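Local coordinates for protein Old Yellow Enzyme (Pichia, PDB 6AGZ) that probably catalyses the asymmetric reduction of the carbon-carbon double bond of enone compounds, using a bound flavin mononucleotide as its redox cofactor, at residues V20-L25 with G232-A237; L63-A68 with L279-I284; I198-N203 with E214-L219. All coordinates share one frame; numbering follows the deposited sequence.

Interaction 1: residues V20-L25 with G232-A237; sequences VGKIEL and GADHVA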
loop_
_atom_site.group_PDB
_atom_site.type_symbol
_atom_site.label_atom_id
_atom_site.label_comp_id
_atom_site.label_asym_id
_atom_site.label_seq_id
_atom_site.Cartn_x
_atom_site.Cartn_y
_atom_site.Cartn_z
ATOM N N VAL A 20 -17.506 -18.945 -6.282
ATOM C CA VAL A 20 -16.865 -18.500 -5.051
ATOM C C VAL A 20 -16.691 -19.713 -4.151
ATOM O O VAL A 20 -17.640 -20.482 -3.948
ATOM C CB VAL A 20 -17.679 -17.400 -4.345
ATOM C CG1 VAL A 20 -16.941 -16.904 -3.112
ATOM C CG2 VAL A 20 -17.952 -16.250 -5.301
ATOM N N GLY A 21 -15.483 -19.892 -3.626
ATOM C CA GLY A 21 -15.201 -21.105 -2.879
ATOM C C GLY A 21 -15.389 -22.304 -3.784
ATOM O O GLY A 21 -14.822 -22.380 -4.880
ATOM N N LYS A 22 -16.205 -23.254 -3.332
ATOM C CA LYS A 22 -16.597 -24.390 -4.152
ATOM C C LYS A 22 -18.045 -24.302 -4.618
ATOM O O LYS A 22 -18.565 -25.277 -5.172
ATOM C CB LYS A 22 -16.369 -25.701 -3.395
ATOM C CG LYS A 22 -15.063 -26.398 -3.751
ATOM C CD LYS A 22 -14.896 -27.714 -3.004
ATOM C CE LYS A 22 -14.584 -27.485 -1.536
ATOM N NZ LYS A 22 -13.153 -27.775 -1.231
ATOM N N ILE A 23 -18.710 -23.167 -4.414
ATOM C CA ILE A 23 -20.107 -23.020 -4.799
ATOM C C ILE A 23 -20.218 -22.033 -5.954
ATOM O O ILE A 23 -19.304 -21.250 -6.242
ATOM C CB ILE A 23 -21.001 -22.580 -3.622
ATOM C CG1 ILE A 23 -20.587 -21.197 -3.121
ATOM C CG2 ILE A 23 -20.950 -23.606 -2.503
ATOM C CD1 ILE A 23 -21.514 -20.627 -2.076
ATOM N N GLU A 24 -21.374 -22.072 -6.615
ATOM C CA GLU A 24 -21.661 -21.256 -7.791
ATOM C C GLU A 24 -22.788 -20.291 -7.449
ATOM O O GLU A 24 -23.953 -20.695 -7.361
ATOM C CB GLU A 24 -22.036 -22.136 -8.983
ATOM C CG GLU A 24 -22.118 -21.395 -10.308
ATOM C CD GLU A 24 -20.754 -21.107 -10.902
ATOM O OE1 GLU A 24 -19.753 -21.654 -10.391
ATOM O OE2 GLU A 24 -20.680 -20.336 -11.882
ATOM N N LEU A 25 -22.441 -19.022 -7.256
ATOM C CA LEU A 25 -23.433 -17.984 -7.023
ATOM C C LEU A 25 -24.089 -17.569 -8.334
ATOM O O LEU A 25 -23.413 -17.371 -9.351
ATOM C CB LEU A 25 -22.793 -16.764 -6.360
ATOM C CG LEU A 25 -22.050 -16.968 -5.038
ATOM C CD1 LEU A 25 -21.489 -15.645 -4.541
ATOM C CD2 LEU A 25 -22.961 -17.593 -3.994
ATOM N N GLY A 232 -10.895 -25.705 5.599
ATOM C CA GLY A 232 -10.512 -25.500 4.214
ATOM C C GLY A 232 -10.601 -24.050 3.783
ATOM O O GLY A 232 -11.511 -23.329 4.198
ATOM N N ALA A 233 -9.659 -23.615 2.939
ATOM C CA ALA A 233 -9.563 -22.200 2.591
ATOM C C ALA A 233 -10.797 -21.715 1.840
ATOM O O ALA A 233 -11.231 -20.570 2.022
ATOM C CB ALA A 233 -8.303 -21.949 1.766
ATOM N N ASP A 234 -11.381 -22.565 0.993
ATOM C CA ASP A 234 -12.544 -22.150 0.215
ATOM C C ASP A 234 -13.800 -21.972 1.060
ATOM O O ASP A 234 -14.834 -21.567 0.517
ATOM C CB ASP A 234 -12.810 -23.149 -0.913
ATOM C CG ASP A 234 -12.511 -24.578 -0.512
ATOM O OD1 ASP A 234 -12.602 -24.895 0.692
ATOM O OD2 ASP A 234 -12.178 -25.385 -1.405
ATOM N N HIS A 235 -13.741 -22.258 2.363
ATOM C CA HIS A 235 -14.841 -21.995 3.281
ATOM C C HIS A 235 -14.507 -20.877 4.263
ATOM O O HIS A 235 -15.187 -20.730 5.285
ATOM C CB HIS A 235 -15.218 -23.267 4.043
ATOM C CG HIS A 235 -15.617 -24.409 3.161
ATOM N ND1 HIS A 235 -16.908 -24.586 2.710
ATOM C CD2 HIS A 235 -14.899 -25.440 2.657
ATOM C CE1 HIS A 235 -16.966 -25.673 1.962
ATOM N NE2 HIS A 235 -15.760 -26.210 1.914
ATOM N N VAL A 236 -13.474 -20.085 3.975
ATOM C CA VAL A 236 -12.970 -19.071 4.895
ATOM C C VAL A 236 -12.933 -17.725 4.183
ATOM O O VAL A 236 -12.650 -17.652 2.981
ATOM C CB VAL A 236 -11.568 -19.441 5.433
ATOM C CG1 VAL A 236 -11.071 -18.398 6.426
ATOM C CG2 VAL A 236 -11.595 -20.810 6.085
ATOM N N ALA A 237 -13.223 -16.661 4.929
ATOM C CA ALA A 237 -13.144 -15.298 4.430
ATOM C C ALA A 237 -12.712 -14.390 5.574
ATOM O O ALA A 237 -12.501 -14.839 6.703
ATOM C CB ALA A 237 -14.481 -14.851 3.833
#
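Lys22 reaches across to Asp234 and grips it by one carboxylate oxygen: Lys22 NZ donates to Asp234 OD2 at 2.6 Å in a salt bridge. The ammonium comes from above the carboxylate plane, 35° out of it, and leaves Asp234 OD1 farther off, 3.5 Å from Lys22 NZ. Bends at chi3 and chi4 carry the lysine's end across the acid side chain at a slant. On its way Lys22 CE passes obliquely by the imidazole of His235, 3.9 Å from His235 NE2, while His235 ND1 is occupied by the carbonyl of Asp182. Next to the ion pair the backbones meet at Gly21, the second residue of a type II' turn from Val20 to Ile23, whose CA makes a CH...O contact of 3.4 Å with Asp234 O. A side chain at Gly21 would collide with that same carbonyl, and its positive phi also suits glycine. The contact lies at the surface and joins the hairpin of strands 18-20 and 23-25 to the turn that leads from helix 218-231 into the N-terminal end of barrel strand 236-240; beside it, Val20 and Ile23 pack on Met183 of strand 183-187, while Val236 lies against helix 218-231.

Interaction 2: residues L63-A68 with L279-I284; sequences LLITEA and LAYVSI. With FMN (flavin mononucleotide), chain C.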
loop_
_atom_site.group_PDB
_atom_site.type_symbol
_atom_site.label_atom_id
_atom_site.label_comp_id
_atom_site.label_asym_id
_atom_site.label_seq_id
_atom_site.Cartn_x
_atom_site.Cartn_y
_atom_site.Cartn_z
ATOM N N LEU A 63 -25.292 -14.736 -2.532
ATOM C CA LEU A 63 -24.715 -14.998 -1.220
ATOM C C LEU A 63 -25.307 -14.056 -0.181
ATOM O O LEU A 63 -25.409 -12.846 -0.416
ATOM C CB LEU A 63 -23.192 -14.844 -1.245
ATOM C CG LEU A 63 -22.487 -15.067 0.098
ATOM C CD1 LEU A 63 -22.594 -16.521 0.533
ATOM C CD2 LEU A 63 -21.032 -14.624 0.038
ATOM N N LEU A 64 -25.697 -14.615 0.958
ATOM C CA LEU A 64 -26.031 -13.850 2.147
ATOM C C LEU A 64 -24.931 -14.040 3.182
ATOM O O LEU A 64 -24.296 -15.095 3.247
ATOM C CB LEU A 64 -27.376 -14.286 2.738
ATOM C CG LEU A 64 -28.602 -14.347 1.822
ATOM C CD1 LEU A 64 -29.809 -14.854 2.598
ATOM C CD2 LEU A 64 -28.896 -12.991 1.204
ATOM N N ILE A 65 -24.695 -13.009 3.986
ATOM C CA ILE A 65 -23.753 -13.087 5.095
ATOM C C ILE A 65 -24.500 -12.734 6.370
ATOM O O ILE A 65 -25.170 -11.697 6.436
ATOM C CB ILE A 65 -22.537 -12.165 4.892
ATOM C CG1 ILE A 65 -21.905 -12.411 3.523
ATOM C CG2 ILE A 65 -21.509 -12.411 5.984
ATOM C CD1 ILE A 65 -20.684 -11.563 3.254
ATOM N N THR A 66 -24.391 -13.599 7.374
ATOM C CA THR A 66 -25.128 -13.400 8.608
ATOM C C THR A 66 -24.615 -12.178 9.357
ATOM O O THR A 66 -23.485 -11.720 9.165
ATOM C CB THR A 66 -25.012 -14.619 9.522
ATOM O OG1 THR A 66 -23.693 -14.671 10.084
ATOM C CG2 THR A 66 -25.274 -15.889 8.749
ATOM N N GLU A 67 -25.479 -11.651 10.219
ATOM C CA GLU A 67 -25.056 -10.715 11.248
ATOM C C GLU A 67 -23.842 -11.264 11.986
ATOM O O GLU A 67 -23.689 -12.479 12.153
ATOM C CB GLU A 67 -26.205 -10.485 12.226
ATOM C CG GLU A 67 -26.764 -11.796 12.761
ATOM C CD GLU A 67 -28.211 -11.697 13.188
ATOM O OE1 GLU A 67 -28.463 -11.339 14.357
ATOM O OE2 GLU A 67 -29.095 -11.978 12.350
ATOM N N ALA A 68 -22.965 -10.361 12.413
ATOM C CA ALA A 68 -21.768 -10.765 13.136
ATOM C C ALA A 68 -22.140 -11.588 14.364
ATOM O O ALA A 68 -22.921 -11.147 15.211
ATOM C CB ALA A 68 -20.962 -9.533 13.536
ATOM N N LEU A 279 -8.494 -17.975 -0.020
ATOM C CA LEU A 279 -9.731 -17.689 0.692
ATOM C C LEU A 279 -10.900 -17.611 -0.282
ATOM O O LEU A 279 -10.732 -17.313 -1.468
ATOM C CB LEU A 279 -9.616 -16.376 1.470
ATOM C CG LEU A 279 -8.603 -16.298 2.613
ATOM C CD1 LEU A 279 -8.712 -14.959 3.331
ATOM C CD2 LEU A 279 -8.800 -17.448 3.586
ATOM N N ALA A 280 -12.098 -17.899 0.231
ATOM C CA ALA A 280 -13.299 -17.770 -0.587
ATOM C C ALA A 280 -13.453 -16.344 -1.100
ATOM O O ALA A 280 -13.716 -16.123 -2.287
ATOM C CB ALA A 280 -14.530 -18.196 0.213
ATOM N N TYR A 281 -13.272 -15.362 -0.219
ATOM C CA TYR A 281 -13.325 -13.961 -0.610
ATOM C C TYR A 281 -12.692 -13.116 0.486
ATOM O O TYR A 281 -12.542 -13.556 1.628
ATOM C CB TYR A 281 -14.763 -13.500 -0.882
ATOM C CG TYR A 281 -15.689 -13.583 0.315
ATOM C CD1 TYR A 281 -16.387 -14.750 0.598
ATOM C CD2 TYR A 281 -15.874 -12.490 1.153
ATOM C CE1 TYR A 281 -17.240 -14.829 1.685
ATOM C CE2 TYR A 281 -16.722 -12.559 2.244
ATOM C CZ TYR A 281 -17.402 -13.730 2.504
ATOM O OH TYR A 281 -18.246 -13.804 3.589
ATOM N N VAL A 282 -12.314 -11.895 0.114
ATOM C CA VAL A 282 -11.870 -10.874 1.054
ATOM C C VAL A 282 -12.859 -9.720 0.984
ATOM O O VAL A 282 -13.116 -9.184 -0.100
ATOM C CB VAL A 282 -10.439 -10.393 0.751
ATOM C CG1 VAL A 282 -10.080 -9.209 1.632
ATOM C CG2 VAL A 282 -9.446 -11.525 0.955
ATOM N N SER A 283 -13.417 -9.345 2.132
ATOM C CA SER A 283 -14.448 -8.319 2.202
ATOM C C SER A 283 -13.825 -6.985 2.598
ATOM O O SER A 283 -13.097 -6.905 3.591
ATOM C CB SER A 283 -15.537 -8.710 3.202
ATOM O OG SER A 283 -16.579 -7.751 3.210
ATOM N N ILE A 284 -14.116 -5.945 1.818
ATOM C CA ILE A 284 -13.561 -4.616 2.026
ATOM C C ILE A 284 -14.675 -3.580 1.971
ATOM O O ILE A 284 -15.688 -3.746 1.282
ATOM C CB ILE A 284 -12.452 -4.275 0.999
ATOM C CG1 ILE A 284 -13.038 -4.041 -0.394
ATOM C CG2 ILE A 284 -11.402 -5.376 0.954
ATOM C CD1 ILE A 284 -12.004 -3.600 -1.407
HETATM N N1 FMN C . -20.496 -4.904 9.144
HETATM C C2 FMN C . -19.872 -6.020 9.670
HETATM O O2 FMN C . -18.792 -6.393 9.213
HETATM N N3 FMN C . -20.455 -6.717 10.708
HETATM C C4 FMN C . -21.664 -6.300 11.221
HETATM O O4 FMN C . -22.191 -6.917 12.147
HETATM C C4A FMN C . -22.292 -5.180 10.693
HETATM N N5 FMN C . -23.499 -4.767 11.209
HETATM C C5A FMN C . -24.130 -3.658 10.689
HETATM C C6 FMN C . -25.348 -3.249 11.215
HETATM C C7 FMN C . -25.990 -2.131 10.698
HETATM C C7M FMN C . -27.306 -1.692 11.265
HETATM C C8 FMN C . -25.414 -1.421 9.653
HETATM C C8M FMN C . -26.106 -0.214 9.093
HETATM C C9 FMN C . -24.195 -1.830 9.129
HETATM C C9A FMN C . -23.548 -2.951 9.643
HETATM N N10 FMN C . -22.333 -3.363 9.124
HETATM C C10 FMN C . -21.706 -4.477 9.650
HETATM C "C1'" FMN C . -21.705 -2.610 7.986
HETATM C "C2'" FMN C . -22.312 -3.145 6.686
HETATM O "O2'" FMN C . -21.994 -4.513 6.554
HETATM C "C3'" FMN C . -21.854 -2.382 5.445
HETATM O "O3'" FMN C . -20.464 -2.536 5.268
HETATM C "C4'" FMN C . -22.208 -0.901 5.548
HETATM O "O4'" FMN C . -23.548 -0.763 5.966
HETATM C "C5'" FMN C . -22.038 -0.184 4.215
HETATM O "O5'" FMN C . -22.795 -0.843 3.224
HETATM P P FMN C . -24.121 -0.153 2.628
HETATM O O1P FMN C . -23.782 1.242 2.160
HETATM O O2P FMN C . -24.640 -0.961 1.464
HETATM O O3P FMN C . -25.173 -0.094 3.709
#
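This is a buried, mainly apolar contact across the interior of a TIM barrel, the eight-stranded parallel barrel of the old yellow enzyme family. Strands 63-70 and 281-285 are not neighbours in the sheet: the backbones stay well apart, with Ile65 CA and Ser283 CA 10.8 Å from each other, and inward-pointing side chains bridge the gap. Tyr281 spans most of it. Its CG stands between the backbone N and the carbonyl carbon (chi1 62°), and the ring extends toward strand 63-70. Leu63 crosses the ring obliquely, its CD2 lying 4.1 Å from Tyr281 CE1. Ile65 comes from the opposite direction and packs its CD1 methyl against the phenol end, 3.3 Å from Tyr281 OH and 4.0 Å from Tyr281 CZ. The phenol oxygen is hydrogen-bonded to Glu185 and Ser108 on two further barrel strands, so one side chain brings apolar packing and a polar anchor together inside the barrel. A phenylalanine in place of Tyr281 would probably keep much of the ring packing but leave Glu185 and Ser108 without their shared phenol partner. Further along, strand 63-70 approaches the flavin. Thr66 OG1 bonds to Glu67 O at 3.0 Å from above the carbonyl plane, and Glu67 is tied by its carboxylate to Tyr53 and Asn39. Ala68, part of the flavin mononucleotide pocket, places its CB 3.2 Å from O4 of the isoalloxazine ring.

Interaction 3: residues I198-N203 with E214-L219; sequences IQTTAN and ENRARL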
loop_
_atom_site.group_PDB
_atom_site.type_symbol
_atom_site.label_atom_id
_atom_site.label_comp_id
_atom_site.label_asym_id
_atom_site.label_seq_id
_atom_site.Cartn_x
_atom_site.Cartn_y
_atom_site.Cartn_z
ATOM N N ILE A 198 -4.597 -5.163 15.202
ATOM C CA ILE A 198 -3.946 -4.601 14.022
ATOM C C ILE A 198 -3.556 -3.141 14.242
ATOM O O ILE A 198 -2.514 -2.689 13.749
ATOM C CB ILE A 198 -4.863 -4.761 12.795
ATOM C CG1 ILE A 198 -5.118 -6.241 12.505
ATOM C CG2 ILE A 198 -4.264 -4.086 11.574
ATOM C CD1 ILE A 198 -6.144 -6.476 11.419
ATOM N N GLN A 199 -4.359 -2.387 14.992
ATOM C CA GLN A 199 -4.210 -0.937 15.058
ATOM C C GLN A 199 -3.123 -0.528 16.046
ATOM O O GLN A 199 -3.061 -1.042 17.167
ATOM C CB GLN A 199 -5.538 -0.289 15.451
ATOM C CG GLN A 199 -6.665 -0.516 14.456
ATOM C CD GLN A 199 -6.465 0.233 13.155
ATOM O OE1 GLN A 199 -5.725 1.217 13.097
ATOM N NE2 GLN A 199 -7.126 -0.228 12.100
ATOM N N THR A 200 -2.270 0.414 15.626
ATOM C CA THR A 200 -1.276 0.979 16.534
ATOM C C THR A 200 -1.931 1.743 17.676
ATOM O O THR A 200 -1.384 1.794 18.784
ATOM C CB THR A 200 -0.322 1.902 15.774
ATOM O OG1 THR A 200 -1.074 2.901 15.074
ATOM C CG2 THR A 200 0.513 1.111 14.777
ATOM N N THR A 201 -3.098 2.345 17.427
ATOM C CA THR A 201 -3.789 3.090 18.474
ATOM C C THR A 201 -4.212 2.188 19.625
ATOM O O THR A 201 -4.250 2.630 20.778
ATOM C CB THR A 201 -5.012 3.804 17.895
ATOM O OG1 THR A 201 -5.829 2.860 17.189
ATOM C CG2 THR A 201 -4.584 4.912 16.944
ATOM N N ALA A 202 -4.526 0.925 19.336
ATOM C CA ALA A 202 -5.049 0.014 20.344
ATOM C C ALA A 202 -4.026 -0.993 20.851
ATOM O O ALA A 202 -4.201 -1.523 21.955
ATOM C CB ALA A 202 -6.262 -0.744 19.791
ATOM N N ASN A 203 -2.967 -1.265 20.089
ATOM C CA ASN A 203 -2.014 -2.324 20.407
ATOM C C ASN A 203 -0.687 -1.696 20.823
ATOM O O ASN A 203 0.068 -1.205 19.977
ATOM C CB ASN A 203 -1.831 -3.260 19.212
ATOM C CG ASN A 203 -1.031 -4.505 19.558
ATOM O OD1 ASN A 203 -0.364 -4.566 20.588
ATOM N ND2 ASN A 203 -1.100 -5.510 18.690
ATOM N N GLU A 214 4.244 -7.042 11.228
ATOM C CA GLU A 214 4.104 -8.494 11.302
ATOM C C GLU A 214 3.489 -8.922 12.629
ATOM O O GLU A 214 2.651 -9.830 12.670
ATOM C CB GLU A 214 5.465 -9.164 11.103
ATOM C CG GLU A 214 6.107 -8.926 9.739
ATOM C CD GLU A 214 6.806 -7.582 9.627
ATOM O OE1 GLU A 214 6.771 -6.801 10.603
ATOM O OE2 GLU A 214 7.397 -7.307 8.562
ATOM N N ASN A 215 3.890 -8.276 13.726
ATOM C CA ASN A 215 3.389 -8.664 15.041
ATOM C C ASN A 215 1.934 -8.255 15.230
ATOM O O ASN A 215 1.145 -9.007 15.815
ATOM C CB ASN A 215 4.266 -8.056 16.133
ATOM C CG ASN A 215 5.627 -8.715 16.219
ATOM O OD1 ASN A 215 5.968 -9.568 15.399
ATOM N ND2 ASN A 215 6.414 -8.319 17.211
ATOM N N ARG A 216 1.558 -7.065 14.754
ATOM C CA ARG A 216 0.178 -6.615 14.916
ATOM C C ARG A 216 -0.788 -7.442 14.078
ATOM O O ARG A 216 -1.944 -7.629 14.472
ATOM C CB ARG A 216 0.056 -5.134 14.558
ATOM C CG ARG A 216 0.583 -4.195 15.628
ATOM C CD ARG A 216 0.323 -2.741 15.267
ATOM N NE ARG A 216 1.065 -2.330 14.080
ATOM C CZ ARG A 216 2.278 -1.789 14.112
ATOM N NH1 ARG A 216 2.882 -1.442 12.983
ATOM N NH2 ARG A 216 2.885 -1.591 15.274
ATOM N N ALA A 217 -0.339 -7.945 12.931
ATOM C CA ALA A 217 -1.158 -8.794 12.080
ATOM C C ALA A 217 -1.083 -10.263 12.464
ATOM O O ALA A 217 -1.762 -11.087 11.841
ATOM C CB ALA A 217 -0.740 -8.632 10.614
ATOM N N ARG A 218 -0.287 -10.608 13.480
ATOM C CA ARG A 218 0.006 -12.011 13.755
ATOM C C ARG A 218 -1.237 -12.767 14.211
ATOM O O ARG A 218 -1.498 -13.880 13.743
ATOM C CB ARG A 218 1.115 -12.124 14.800
ATOM C CG ARG A 218 1.543 -13.556 15.068
ATOM C CD ARG A 218 2.776 -13.618 15.949
ATOM N NE ARG A 218 3.805 -12.679 15.513
ATOM C CZ ARG A 218 4.631 -12.893 14.494
ATOM N NH1 ARG A 218 4.551 -14.018 13.795
ATOM N NH2 ARG A 218 5.538 -11.981 14.172
ATOM N N LEU A 219 -2.010 -12.188 15.133
ATOM C CA LEU A 219 -3.177 -12.894 15.659
ATOM C C LEU A 219 -4.167 -13.216 14.547
ATOM O O LEU A 219 -4.665 -14.345 14.452
ATOM C CB LEU A 219 -3.846 -12.068 16.761
ATOM C CG LEU A 219 -4.810 -12.821 17.688
ATOM C CD1 LEU A 219 -4.903 -12.137 19.037
ATOM C CD2 LEU A 219 -6.200 -12.958 17.090
HETATM O O HOH W 1 2.158 -2.029 18.440
#
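In the connection that leads from strand 183-187 of the TIM barrel to helix 218-231, the loop after helix 193-198 folds against helix 213-216, and Arg216 is the side chain laid along it. The chains come closest at Ile198 and Arg216, whose CA atoms are 4.7 Å apart. From there the arginine follows the loop: Arg216 CD rests 3.2 Å from Ile198 O, a carbonyl that lies at the edge of the guanidinium, near its plane. A bend at chi3 (-65°) turns the end of the chain so that its flat group meets Thr200. The methyl Thr200 CG2 sits over the centre of one guanidinium face, 3.5 Å from Arg216 CZ. Asn203 crosses the aliphatic part of the arginine, with ND2 3.7 Å from Arg216 CG and its amide plane almost perpendicular to the guanidinium, at 89°. That amide nitrogen is held by the carbonyls of Tyr209 and Phe197. A water in the guanidinium plane joins the two segments, donating to Asn203 O at 2.7 Å and accepting a longer 3.3 Å bond from Arg216 NH2. Within 214-219, Arg218 NH2 donates to Asn215 OD1 at 2.7 Å, while Glu214 OE2 is hydrogen-bonded to the backbone N of Ile213 of the second subunit. No direct hydrogen bond links the two segments; the direct contacts of the buried guanidinium here are a methyl on one face and a carbonyl at its edge, with one water bridging. Its NE is bonded to Gln261 on helix 258-274, which probably limits rotation of the group, and the carbonyl of Ile198 and the water-linked carbonyl of Asn203 would probably favour its positive charge.

In the fold
Interactions 1 and 2 belong to adjoining parts of the barrel, their centres 10 Å apart. Strands 236-240 and 281-285 are neighbours in the sheet, and Val236 O meets Ala280 N at 2.8 Å in a probable hydrogen bond, while Val20 CG1 packs on Ala280 O. Interaction 1 is a surface contact at the start of strand 236-240, whereas interaction 2 is buried inside the barrel, and its segment 63-68 runs on to the flavin at Ala68. Interaction 3 stands apart, its centre about 27 Å from that of interaction 1 and about 22 Å from that of interaction 2. Helix 218-231 nevertheless connects it along the chain to strand 236-240, and the Ile198 side chain is about 13 Å from the flavin.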